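Local structure of fiber protein (Human adenovirus 14, 3F0Y) at residues 51-56 with 198-203; 136-141 with 158-163; 142-147 with 192-197; 150-155 with 177-182. The protein forms the trimeric knob at the tip of the adenovirus fibre and probably attaches the virus to receptors on the host cell. One frame throughout, in Å; residues are numbered along the deposited sequence. Where two conformers were deposited one is given.

Contact 1 (51-56 with 198-203); sequences LVTAFV and PFTFYY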
# COMPACT_ATOMS: atom_id res chain seq x y z
N LEU A 51 0.55 -13.34 0.20
CA LEU A 51 0.77 -12.32 -0.81
C LEU A 51 2.24 -12.07 -1.07
O LEU A 51 3.10 -12.45 -0.28
CB LEU A 51 0.14 -11.00 -0.36
CG LEU A 51 -1.33 -11.02 0.06
CD1 LEU A 51 -1.77 -9.64 0.49
CD2 LEU A 51 -2.19 -11.54 -1.07
N VAL A 52 2.52 -11.43 -2.20
CA VAL A 52 3.82 -10.84 -2.48
C VAL A 52 3.64 -9.33 -2.41
O VAL A 52 2.70 -8.79 -3.00
CB VAL A 52 4.35 -11.24 -3.88
CG1 VAL A 52 5.39 -10.23 -4.38
CG2 VAL A 52 4.94 -12.64 -3.84
N THR A 53 4.52 -8.66 -1.67
CA THR A 53 4.61 -7.21 -1.71
C THR A 53 5.59 -6.84 -2.83
O THR A 53 6.78 -7.12 -2.73
CB THR A 53 5.13 -6.65 -0.37
OG1 THR A 53 4.30 -7.09 0.70
CG2 THR A 53 5.16 -5.13 -0.40
N ALA A 54 5.07 -6.24 -3.90
CA ALA A 54 5.89 -5.85 -5.04
C ALA A 54 6.14 -4.35 -4.99
O ALA A 54 5.21 -3.56 -4.87
CB ALA A 54 5.20 -6.23 -6.34
N PHE A 55 7.41 -3.97 -5.11
CA PHE A 55 7.88 -2.61 -4.88
C PHE A 55 8.76 -2.24 -6.08
O PHE A 55 9.84 -2.81 -6.25
CB PHE A 55 8.68 -2.61 -3.57
CG PHE A 55 9.33 -1.30 -3.22
CD1 PHE A 55 8.66 -0.35 -2.46
CD2 PHE A 55 10.65 -1.05 -3.59
CE1 PHE A 55 9.27 0.84 -2.11
CE2 PHE A 55 11.27 0.15 -3.24
CZ PHE A 55 10.58 1.09 -2.50
N VAL A 56 8.28 -1.32 -6.91
CA VAL A 56 8.92 -1.09 -8.22
C VAL A 56 9.04 0.38 -8.61
O VAL A 56 8.12 1.18 -8.40
CB VAL A 56 8.18 -1.88 -9.34
CG1 VAL A 56 6.78 -1.32 -9.56
CG2 VAL A 56 8.99 -1.87 -10.63
N PRO A 198 8.57 5.06 -5.96
CA PRO A 198 8.24 3.64 -5.82
C PRO A 198 6.74 3.38 -5.87
O PRO A 198 5.96 4.11 -5.25
CB PRO A 198 8.79 3.29 -4.43
CG PRO A 198 9.78 4.34 -4.12
CD PRO A 198 9.29 5.58 -4.79
N PHE A 199 6.35 2.36 -6.62
CA PHE A 199 4.98 1.87 -6.61
C PHE A 199 4.95 0.52 -5.92
O PHE A 199 5.68 -0.39 -6.31
CB PHE A 199 4.43 1.74 -8.02
CG PHE A 199 3.05 1.15 -8.08
CD1 PHE A 199 2.00 1.74 -7.39
CD2 PHE A 199 2.79 0.01 -8.83
CE1 PHE A 199 0.72 1.21 -7.43
CE2 PHE A 199 1.51 -0.53 -8.89
CZ PHE A 199 0.48 0.07 -8.18
N THR A 200 4.12 0.40 -4.89
CA THR A 200 3.93 -0.86 -4.19
C THR A 200 2.57 -1.44 -4.53
O THR A 200 1.55 -0.78 -4.37
CB THR A 200 4.04 -0.69 -2.67
OG1 THR A 200 5.33 -0.16 -2.34
CG2 THR A 200 3.86 -2.04 -1.97
N PHE A 201 2.57 -2.68 -5.02
CA PHE A 201 1.34 -3.41 -5.24
C PHE A 201 1.45 -4.81 -4.66
O PHE A 201 2.54 -5.28 -4.32
CB PHE A 201 0.95 -3.45 -6.72
CG PHE A 201 1.94 -4.16 -7.60
CD1 PHE A 201 1.71 -5.46 -8.03
CD2 PHE A 201 3.09 -3.51 -8.04
CE1 PHE A 201 2.62 -6.11 -8.86
CE2 PHE A 201 4.00 -4.15 -8.87
CZ PHE A 201 3.77 -5.45 -9.28
N TYR A 202 0.30 -5.47 -4.56
CA TYR A 202 0.20 -6.78 -3.93
C TYR A 202 -0.49 -7.77 -4.85
O TYR A 202 -1.37 -7.41 -5.62
CB TYR A 202 -0.55 -6.66 -2.60
CG TYR A 202 -0.11 -5.47 -1.77
CD1 TYR A 202 0.78 -5.62 -0.71
CD2 TYR A 202 -0.56 -4.19 -2.08
CE1 TYR A 202 1.19 -4.53 0.03
CE2 TYR A 202 -0.16 -3.09 -1.35
CZ TYR A 202 0.71 -3.27 -0.29
OH TYR A 202 1.11 -2.17 0.43
N TYR A 203 -0.06 -9.02 -4.77
CA TYR A 203 -0.72 -10.08 -5.51
C TYR A 203 -0.60 -11.41 -4.78
O TYR A 203 0.33 -11.62 -4.00
CB TYR A 203 -0.18 -10.17 -6.95
CG TYR A 203 1.29 -10.47 -7.11
CD1 TYR A 203 1.78 -11.77 -6.97
CD2 TYR A 203 2.20 -9.46 -7.44
CE1 TYR A 203 3.13 -12.05 -7.15
CE2 TYR A 203 3.55 -9.74 -7.62
CZ TYR A 203 4.01 -11.03 -7.47
OH TYR A 203 5.35 -11.31 -7.64
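Phe201 (chi1 63°) and Tyr203 (chi1 61°) both hold CG between the backbone N and the carbonyl carbon, and the faces of their rings receive Ala54 CB and Val52 CB. The two segments are antiparallel partners in one sheet of the knob's beta sandwich, with strand 199-204 at its border within the chain. Ala54 CB sits over a face of the Phe201 ring in a CH-pi contact, 3.4 Å from Phe201 CZ, while Val56 CG1 approaches the same ring at its edge, 4.0 Å from Phe201 CE2. Val52 makes the matching CH-pi contact with Tyr203: its CB lies over the ring and its CG1 reaches 3.5 Å from Tyr203 CZ. This face turns into the sandwich, where Phe199 and Phe201 touch Val158, and the Tyr203 hydroxyl is hydrogen-bonded to Phe118 O. Six backbone hydrogen bonds join the pairs Val52-Tyr203, Ala54-Phe201 and Val56-Phe199; the longest runs from Tyr203 N to Val52 O, at 3.3 Å. The other face carries Thr53, Phe55, Thr200 and Tyr202 and lies in the trimer interface, where Tyr202 OH, in one of two conformers, is within hydrogen-bonding distance of Tyr202 of both neighbouring subunits, which the alternate conformer makes less certain. Thr53 CG2 packs 3.7 Å from Thr200 CG2. Thr200 OG1 lies at the edge of the Phe55 ring, 3.3 Å from Phe55 CD1, and Pro198 CB is 3.4 Å from Phe55 CE1.

Contact 2 (136-141 with 158-163); sequences NYIYGT and VMLNQR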
# COMPACT_ATOMS: atom_id res chain seq x y z
N ASN A 136 -6.77 -10.08 -13.78
CA ASN A 136 -5.33 -9.99 -14.03
C ASN A 136 -4.76 -8.58 -13.88
O ASN A 136 -3.54 -8.41 -13.93
CB ASN A 136 -5.02 -10.51 -15.44
CG ASN A 136 -5.33 -11.98 -15.60
OD1 ASN A 136 -6.41 -12.36 -16.05
ND2 ASN A 136 -4.38 -12.83 -15.21
N TYR A 137 -5.62 -7.58 -13.68
CA TYR A 137 -5.20 -6.18 -13.69
C TYR A 137 -5.11 -5.55 -12.30
O TYR A 137 -6.00 -5.71 -11.46
CB TYR A 137 -6.14 -5.36 -14.56
CG TYR A 137 -6.10 -5.73 -16.02
CD1 TYR A 137 -7.05 -6.60 -16.56
CD2 TYR A 137 -5.12 -5.22 -16.87
CE1 TYR A 137 -7.02 -6.95 -17.90
CE2 TYR A 137 -5.08 -5.57 -18.22
CZ TYR A 137 -6.04 -6.43 -18.73
OH TYR A 137 -6.01 -6.78 -20.06
N ILE A 138 -4.02 -4.82 -12.08
CA ILE A 138 -3.80 -4.02 -10.89
C ILE A 138 -3.47 -2.60 -11.34
O ILE A 138 -2.75 -2.42 -12.32
CB ILE A 138 -2.64 -4.59 -10.04
CG1 ILE A 138 -3.07 -5.89 -9.36
CG2 ILE A 138 -2.17 -3.58 -9.01
CD1 ILE A 138 -1.91 -6.68 -8.78
N TYR A 139 -4.02 -1.61 -10.64
CA TYR A 139 -3.83 -0.21 -11.02
C TYR A 139 -3.33 0.63 -9.86
O TYR A 139 -3.57 0.31 -8.69
CB TYR A 139 -5.13 0.38 -11.54
CG TYR A 139 -5.78 -0.41 -12.65
CD1 TYR A 139 -6.78 -1.33 -12.37
CD2 TYR A 139 -5.40 -0.24 -13.97
CE1 TYR A 139 -7.39 -2.07 -13.37
CE2 TYR A 139 -6.00 -0.97 -14.99
CZ TYR A 139 -7.00 -1.88 -14.68
OH TYR A 139 -7.60 -2.60 -15.69
N GLY A 140 -2.64 1.71 -10.19
CA GLY A 140 -2.16 2.64 -9.19
C GLY A 140 -1.52 3.86 -9.81
O GLY A 140 -1.68 4.11 -11.01
N THR A 141 -0.81 4.62 -8.98
CA THR A 141 -0.13 5.82 -9.42
C THR A 141 1.23 5.94 -8.72
O THR A 141 1.41 5.44 -7.61
CB THR A 141 -0.97 7.08 -9.11
OG1 THR A 141 -2.27 6.95 -9.71
CG2 THR A 141 -0.30 8.34 -9.63
N VAL A 158 -0.62 -2.69 -13.95
CA VAL A 158 0.06 -3.97 -13.88
C VAL A 158 -0.89 -5.05 -14.37
O VAL A 158 -2.05 -5.09 -13.98
CB VAL A 158 0.51 -4.29 -12.44
CG1 VAL A 158 1.17 -5.67 -12.37
CG2 VAL A 158 1.44 -3.22 -11.92
N MET A 159 -0.40 -5.91 -15.27
CA MET A 159 -1.14 -7.10 -15.67
C MET A 159 -0.32 -8.32 -15.29
O MET A 159 0.83 -8.45 -15.69
CB MET A 159 -1.43 -7.10 -17.17
CG MET A 159 -2.44 -8.18 -17.57
SD MET A 159 -2.89 -8.16 -19.32
CE MET A 159 -1.37 -8.74 -20.07
N LEU A 160 -0.94 -9.21 -14.51
CA LEU A 160 -0.29 -10.44 -14.10
C LEU A 160 -0.74 -11.58 -15.00
O LEU A 160 -1.93 -11.74 -15.24
CB LEU A 160 -0.65 -10.76 -12.64
CG LEU A 160 -0.31 -9.65 -11.64
CD1 LEU A 160 -0.77 -10.04 -10.25
CD2 LEU A 160 1.18 -9.35 -11.65
N ASN A 161 0.22 -12.35 -15.50
CA ASN A 161 -0.05 -13.50 -16.35
C ASN A 161 -0.91 -13.14 -17.57
O ASN A 161 -0.45 -12.38 -18.42
CB ASN A 161 -0.65 -14.64 -15.51
CG ASN A 161 0.31 -15.14 -14.44
OD1 ASN A 161 1.53 -14.98 -14.56
ND2 ASN A 161 -0.23 -15.75 -13.40
N GLN A 162 -2.14 -13.66 -17.65
CA GLN A 162 -3.08 -13.36 -18.74
C GLN A 162 -2.68 -13.96 -20.09
O GLN A 162 -3.43 -14.76 -20.66
CB GLN A 162 -3.34 -11.85 -18.88
CG GLN A 162 -4.31 -11.47 -20.00
CD GLN A 162 -5.59 -12.28 -19.97
OE1 GLN A 162 -6.26 -12.37 -18.94
NE2 GLN A 162 -5.94 -12.87 -21.11
N ARG A 163 -1.53 -13.56 -20.61
CA ARG A 163 -1.10 -14.04 -21.92
C ARG A 163 0.41 -14.30 -21.95
O ARG A 163 1.21 -13.47 -21.51
CB ARG A 163 -1.57 -13.07 -23.02
CG ARG A 163 -0.50 -12.26 -23.75
CD ARG A 163 -1.13 -11.24 -24.69
NE ARG A 163 -1.01 -9.88 -24.18
CZ ARG A 163 0.05 -9.09 -24.36
NH1 ARG A 163 1.11 -9.51 -25.05
NH2 ARG A 163 0.05 -7.87 -23.85
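A side-chain amide grips the backbone where the strand pairing runs out: Asn136 ND2 donates to Leu160 O at 2.7 Å, while Asn136 O accepts from Leu160 N at 2.8 Å. The same residue thus binds both polar atoms of Leu160, one through its side chain and one through its main chain. CG of Asn136 stands anti to the carbonyl carbon (chi1 -65°), and from there the amide meets Leu160 O with the acceptor 22° out of the amide plane, a bent bond with an N-H...O angle of 146°. Asn136 ND2 has a second acceptor in Pro126 O, so the buried amide is doubly used. The residues that follow form the open end of the hairpin made by strands 137-145 and 151-160, at the border of the second sheet of the knob sandwich. Between these segments Ile138 and Val158 are the hydrogen-bonded pair, bonded in both directions, and their CB atoms stand 4.0 Å apart. Further along this inner face, which packs on Phe201 and Tyr203, Ile138 CD1 meets Leu160 CD1 at 3.8 Å. Tyr137 and Met159, a non-hydrogen-bonded pair, lie side by side on the other face and point the same way. Met159 CG sits over a face of the tyrosine ring, 3.8 Å from Tyr137 CE2. The sulfur completes a Met-aromatic contact from an oblique position, with Met159 SD 3.6 Å from Tyr137 CE2 and 3.5 Å from Tyr137 OH.

Contact 3 (142-147 with 192-197); sequences CHYTAS and TTLVTS
The Tyr144 ring turns its edge, not a face, to the backbone of segment 192-197. Its CG stands anti to the backbone N (chi1 165°), on the side of the carbonyl carbon, and two carbonyl oxygens lie near the ring plane: Val195 O is 3.3 Å from Tyr144 CD1 and Thr193 O is 3.6 Å from Tyr144 CE1. Leu194 adds an apolar touch, its CD1 coming obliquely to within 4.0 Å of Tyr144 CD1. At the end of the ring a water donates to Tyr144 OH and accepts from Thr192 N; the hydroxyl is also bonded to Glu186 and to Lys134 of a neighbouring subunit. A second water accepts from Thr145 N and lies close to Val195 O. Ser197 OG stands between the backbone N and the carbonyl carbon (chi1 61°) and takes the His143 N-H at 2.7 Å, with an N-H...O angle of 159°. Ser197 N in turn donates to His143 O at 2.8 Å, so serine side chain and backbone together hold both polar main-chain atoms of His143. Cys142 points toward the loop: its CB lies 3.3 Å from Ser197 O, and its SG is 3.8 Å from Thr196 CB. His143 points away from the loop at its CB, and its imidazole meets the ring of Tyr139 of a neighbouring subunit. Segment 192-197, the loop before the last strand, bridges the two sheets of the knob's beta sandwich, meeting strand 137-145 of one and hydrogen-bonded to Val58 and Gly60 of strand 51-60 in the other, while Leu194 packs on Phe65 of helix 63-66.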
# COMPACT_ATOMS: atom_id res chain seq x y z
N CYS A 142 2.17 6.59 -9.39
CA CYS A 142 3.43 6.98 -8.79
C CYS A 142 3.64 8.42 -9.22
O CYS A 142 2.78 8.99 -9.89
CB CYS A 142 4.57 6.07 -9.25
SG CYS A 142 5.02 6.23 -10.98
N HIS A 143 4.76 9.01 -8.85
CA HIS A 143 5.03 10.40 -9.20
C HIS A 143 6.44 10.59 -9.71
O HIS A 143 7.37 9.92 -9.27
CB HIS A 143 4.79 11.31 -7.99
CG HIS A 143 3.35 11.49 -7.65
ND1 HIS A 143 2.63 10.57 -6.91
CD2 HIS A 143 2.48 12.49 -7.94
CE1 HIS A 143 1.39 10.99 -6.77
NE2 HIS A 143 1.27 12.15 -7.38
N TYR A 144 6.57 11.51 -10.66
CA TYR A 144 7.86 12.02 -11.08
C TYR A 144 8.07 13.37 -10.39
O TYR A 144 7.22 14.25 -10.48
CB TYR A 144 7.90 12.19 -12.60
CG TYR A 144 9.05 13.04 -13.08
CD1 TYR A 144 10.34 12.53 -13.13
CD2 TYR A 144 8.85 14.36 -13.47
CE1 TYR A 144 11.40 13.31 -13.56
CE2 TYR A 144 9.90 15.15 -13.90
CZ TYR A 144 11.18 14.61 -13.94
OH TYR A 144 12.24 15.38 -14.37
N THR A 145 9.19 13.51 -9.69
CA THR A 145 9.55 14.76 -9.05
C THR A 145 10.23 15.67 -10.07
O THR A 145 11.32 15.35 -10.57
CB THR A 145 10.49 14.53 -7.84
OG1 THR A 145 9.89 13.59 -6.94
CG2 THR A 145 10.75 15.83 -7.10
N ALA A 146 9.58 16.78 -10.39
CA ALA A 146 10.04 17.68 -11.45
C ALA A 146 11.14 18.61 -10.95
O ALA A 146 11.37 18.74 -9.75
CB ALA A 146 8.87 18.49 -12.00
N SER A 147 11.80 19.27 -11.90
CA SER A 147 12.89 20.21 -11.61
C SER A 147 12.45 21.37 -10.71
O SER A 147 13.27 21.94 -10.00
CB SER A 147 13.49 20.75 -12.91
OG SER A 147 12.50 21.34 -13.73
N THR A 192 16.37 16.04 -16.79
CA THR A 192 17.63 15.47 -16.32
C THR A 192 17.54 13.95 -16.33
O THR A 192 18.00 13.31 -17.28
CB THR A 192 17.99 15.98 -14.90
OG1 THR A 192 16.89 15.72 -14.01
CG2 THR A 192 18.28 17.46 -14.93
N THR A 193 16.93 13.37 -15.30
CA THR A 193 16.78 11.93 -15.19
C THR A 193 15.33 11.57 -14.91
O THR A 193 14.72 12.12 -13.99
CB THR A 193 17.66 11.36 -14.05
OG1 THR A 193 19.01 11.77 -14.23
CG2 THR A 193 17.59 9.83 -14.03
N LEU A 194 14.79 10.66 -15.71
CA LEU A 194 13.45 10.14 -15.49
C LEU A 194 13.49 9.15 -14.33
O LEU A 194 13.98 8.03 -14.48
CB LEU A 194 12.90 9.47 -16.75
CG LEU A 194 11.54 8.76 -16.66
CD1 LEU A 194 10.56 9.54 -15.80
CD2 LEU A 194 10.97 8.54 -18.06
N VAL A 195 12.99 9.59 -13.17
CA VAL A 195 12.85 8.73 -12.01
C VAL A 195 11.38 8.66 -11.62
O VAL A 195 10.73 9.70 -11.46
CB VAL A 195 13.66 9.28 -10.81
CG1 VAL A 195 13.38 8.45 -9.55
CG2 VAL A 195 15.15 9.29 -11.13
N THR A 196 10.86 7.45 -11.47
CA THR A 196 9.51 7.27 -10.93
C THR A 196 9.63 7.00 -9.43
O THR A 196 10.60 6.38 -8.99
CB THR A 196 8.75 6.12 -11.62
OG1 THR A 196 9.39 4.87 -11.34
CG2 THR A 196 8.68 6.34 -13.13
N SER A 197 8.67 7.47 -8.65
CA SER A 197 8.62 7.16 -7.23
C SER A 197 8.19 5.70 -7.08
O SER A 197 7.52 5.17 -7.96
CB SER A 197 7.67 8.10 -6.48
OG SER A 197 6.35 7.99 -6.96
O HOH W 1 13.86 14.67 -16.45
O HOH W 2 11.08 11.60 -9.81

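Contact 4 (150-155 with 177-182); sequences TAFPID and WSWNTG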
# COMPACT_ATOMS: atom_id res chain seq x y z
N THR A 150 7.72 20.00 -8.02
CA THR A 150 6.32 19.60 -8.04
C THR A 150 6.24 18.10 -8.34
O THR A 150 7.15 17.54 -8.95
CB THR A 150 5.51 20.37 -9.09
OG1 THR A 150 6.04 20.12 -10.39
CG2 THR A 150 5.56 21.87 -8.80
N ALA A 151 5.16 17.46 -7.90
CA ALA A 151 4.95 16.03 -8.10
C ALA A 151 4.05 15.80 -9.31
O ALA A 151 2.87 16.17 -9.29
CB ALA A 151 4.34 15.41 -6.86
N PHE A 152 4.60 15.18 -10.35
CA PHE A 152 3.86 14.88 -11.57
C PHE A 152 3.31 13.45 -11.50
O PHE A 152 4.08 12.49 -11.52
CB PHE A 152 4.77 15.03 -12.79
CG PHE A 152 4.07 14.81 -14.10
CD1 PHE A 152 3.45 15.87 -14.75
CD2 PHE A 152 4.02 13.56 -14.68
CE1 PHE A 152 2.80 15.68 -15.96
CE2 PHE A 152 3.37 13.36 -15.88
CZ PHE A 152 2.76 14.42 -16.53
N PRO A 153 1.97 13.30 -11.45
CA PRO A 153 1.39 11.97 -11.30
C PRO A 153 1.51 11.12 -12.57
O PRO A 153 1.23 11.60 -13.67
CB PRO A 153 -0.08 12.25 -10.98
CG PRO A 153 -0.35 13.56 -11.61
CD PRO A 153 0.93 14.34 -11.52
N ILE A 154 1.92 9.87 -12.40
CA ILE A 154 2.05 8.92 -13.50
C ILE A 154 1.16 7.72 -13.21
O ILE A 154 1.21 7.16 -12.12
CB ILE A 154 3.51 8.43 -13.65
CG1 ILE A 154 4.44 9.61 -13.95
CG2 ILE A 154 3.62 7.37 -14.74
CD1 ILE A 154 5.91 9.23 -14.00
N ASP A 155 0.34 7.33 -14.19
CA ASP A 155 -0.53 6.16 -14.04
C ASP A 155 0.27 4.88 -14.20
O ASP A 155 1.14 4.78 -15.06
CB ASP A 155 -1.64 6.17 -15.09
CG ASP A 155 -2.57 7.36 -14.96
OD1 ASP A 155 -2.84 7.78 -13.82
OD2 ASP A 155 -3.02 7.87 -16.00
N TRP A 177 3.89 2.17 -17.16
CA TRP A 177 3.83 3.55 -16.71
C TRP A 177 3.32 4.39 -17.86
O TRP A 177 3.76 4.21 -19.00
CB TRP A 177 5.22 4.06 -16.31
CG TRP A 177 5.77 3.47 -15.06
CD1 TRP A 177 5.69 4.01 -13.81
CD2 TRP A 177 6.49 2.25 -14.92
NE1 TRP A 177 6.32 3.20 -12.90
CE2 TRP A 177 6.82 2.10 -13.56
CE3 TRP A 177 6.89 1.25 -15.82
CZ2 TRP A 177 7.53 1.01 -13.07
CZ3 TRP A 177 7.60 0.16 -15.34
CH2 TRP A 177 7.91 0.05 -13.98
N SER A 178 2.41 5.31 -17.57
CA SER A 178 1.87 6.17 -18.61
C SER A 178 1.37 7.50 -18.07
O SER A 178 1.02 7.62 -16.89
CB SER A 178 0.73 5.47 -19.36
OG SER A 178 -0.40 5.29 -18.52
N TRP A 179 1.34 8.50 -18.94
CA TRP A 179 0.64 9.73 -18.64
C TRP A 179 0.15 10.40 -19.92
O TRP A 179 0.73 10.22 -20.99
CB TRP A 179 1.51 10.68 -17.82
CG TRP A 179 2.73 11.20 -18.51
CD1 TRP A 179 2.80 12.28 -19.34
CD2 TRP A 179 4.06 10.67 -18.41
NE1 TRP A 179 4.09 12.45 -19.78
CE2 TRP A 179 4.88 11.48 -19.22
CE3 TRP A 179 4.63 9.60 -17.73
CZ2 TRP A 179 6.25 11.25 -19.36
CZ3 TRP A 179 5.99 9.37 -17.87
CH2 TRP A 179 6.79 10.19 -18.68
N ASN A 180 -0.94 11.15 -19.77
CA ASN A 180 -1.55 11.89 -20.87
C ASN A 180 -2.05 13.23 -20.31
O ASN A 180 -3.15 13.30 -19.75
CB ASN A 180 -2.71 11.07 -21.46
CG ASN A 180 -3.39 11.75 -22.63
OD1 ASN A 180 -3.07 12.88 -22.99
ND2 ASN A 180 -4.35 11.05 -23.24
N THR A 181 -1.24 14.27 -20.46
CA THR A 181 -1.50 15.57 -19.83
C THR A 181 -1.42 16.73 -20.81
O THR A 181 -1.02 16.55 -21.96
CB THR A 181 -0.48 15.82 -18.70
OG1 THR A 181 0.85 15.70 -19.21
CG2 THR A 181 -0.68 14.80 -17.58
N GLY A 182 -1.81 17.91 -20.35
CA GLY A 182 -1.75 19.13 -21.15
C GLY A 182 -0.37 19.77 -21.14
O GLY A 182 -0.02 20.52 -22.04
O HOH W 3 -0.45 2.95 -17.20
O HOH W 4 -2.23 7.39 -18.67
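Ile154 lies alongside Trp179, the two side chains pointing the same way, and each of its side-chain carbons meets an atom of strand 171-180. Ile154 CB is 4.2 Å from Ser178 O. The branch CG2 sits closer to that oxygen, with Ile154 CG2 3.4 Å from Ser178 O, and also touches the CB of Trp177. The other branch stands anti to the carbonyl carbon (chi1 -61°), and Ile154 CG1 meets the benzo ring of the indole 3.8 Å from Trp179 CE3. At the tip, Ile154 CD1 reaches 3.9 Å from Trp179 CZ3. Phe152 approaches the five-membered part of the same indole in an edge-to-face (T-shaped) pair, its plane at 83° to that of Trp179, with Phe152 CE2 over the face and 3.5 Å from Trp179 CG. Phe152 and Thr181 meet tip to tip, where Phe152 CZ lies 3.5 Å from Thr181 OG1, a hydroxyl whose hydrogen-bond partner is Asp183 O. Strands 151-160 and 171-180 form a beta hairpin, splayed here so that Asp155 and Ser178 are the one bridged pair between these two segments. Asp155 N donates to Ser178 O at 2.8 Å, in a bond bent to 137°, and Ser178 N donates back to Asp155 O at 2.9 Å. The chemistry divides by face. Aromatic and aliphatic groups fill the side where Trp179 NE1 is satisfied by Tyr71 O, whereas on the other a water donates to Asp155 OD2 and pairs with Ser178 OG, consistent with a carboxylate kept charged at a hydrated surface.

In the fold
From the N terminus, the chain first lays down 51-56, whose partner 198-203 comes last of all, so contact 1 closes a long loop with the other three contacts nested inside it. Segment 136-141 opens contact 2 and runs directly into 142-147, which opens contact 3. After the turn, 150-155 begins contact 4 and 158-163 closes contact 2. Segment 177-182 then closes contact 4, and 192-197 closes contact 3 immediately before the final strand. Contact 4 therefore nests inside contact 3, while contact 2 crosses both. Contacts 2 and 4 join strands within the sheet of 73-82, 171-180, 151-160 and 137-145; contact 1 belongs to the opposing sheet, and contact 3 links the two.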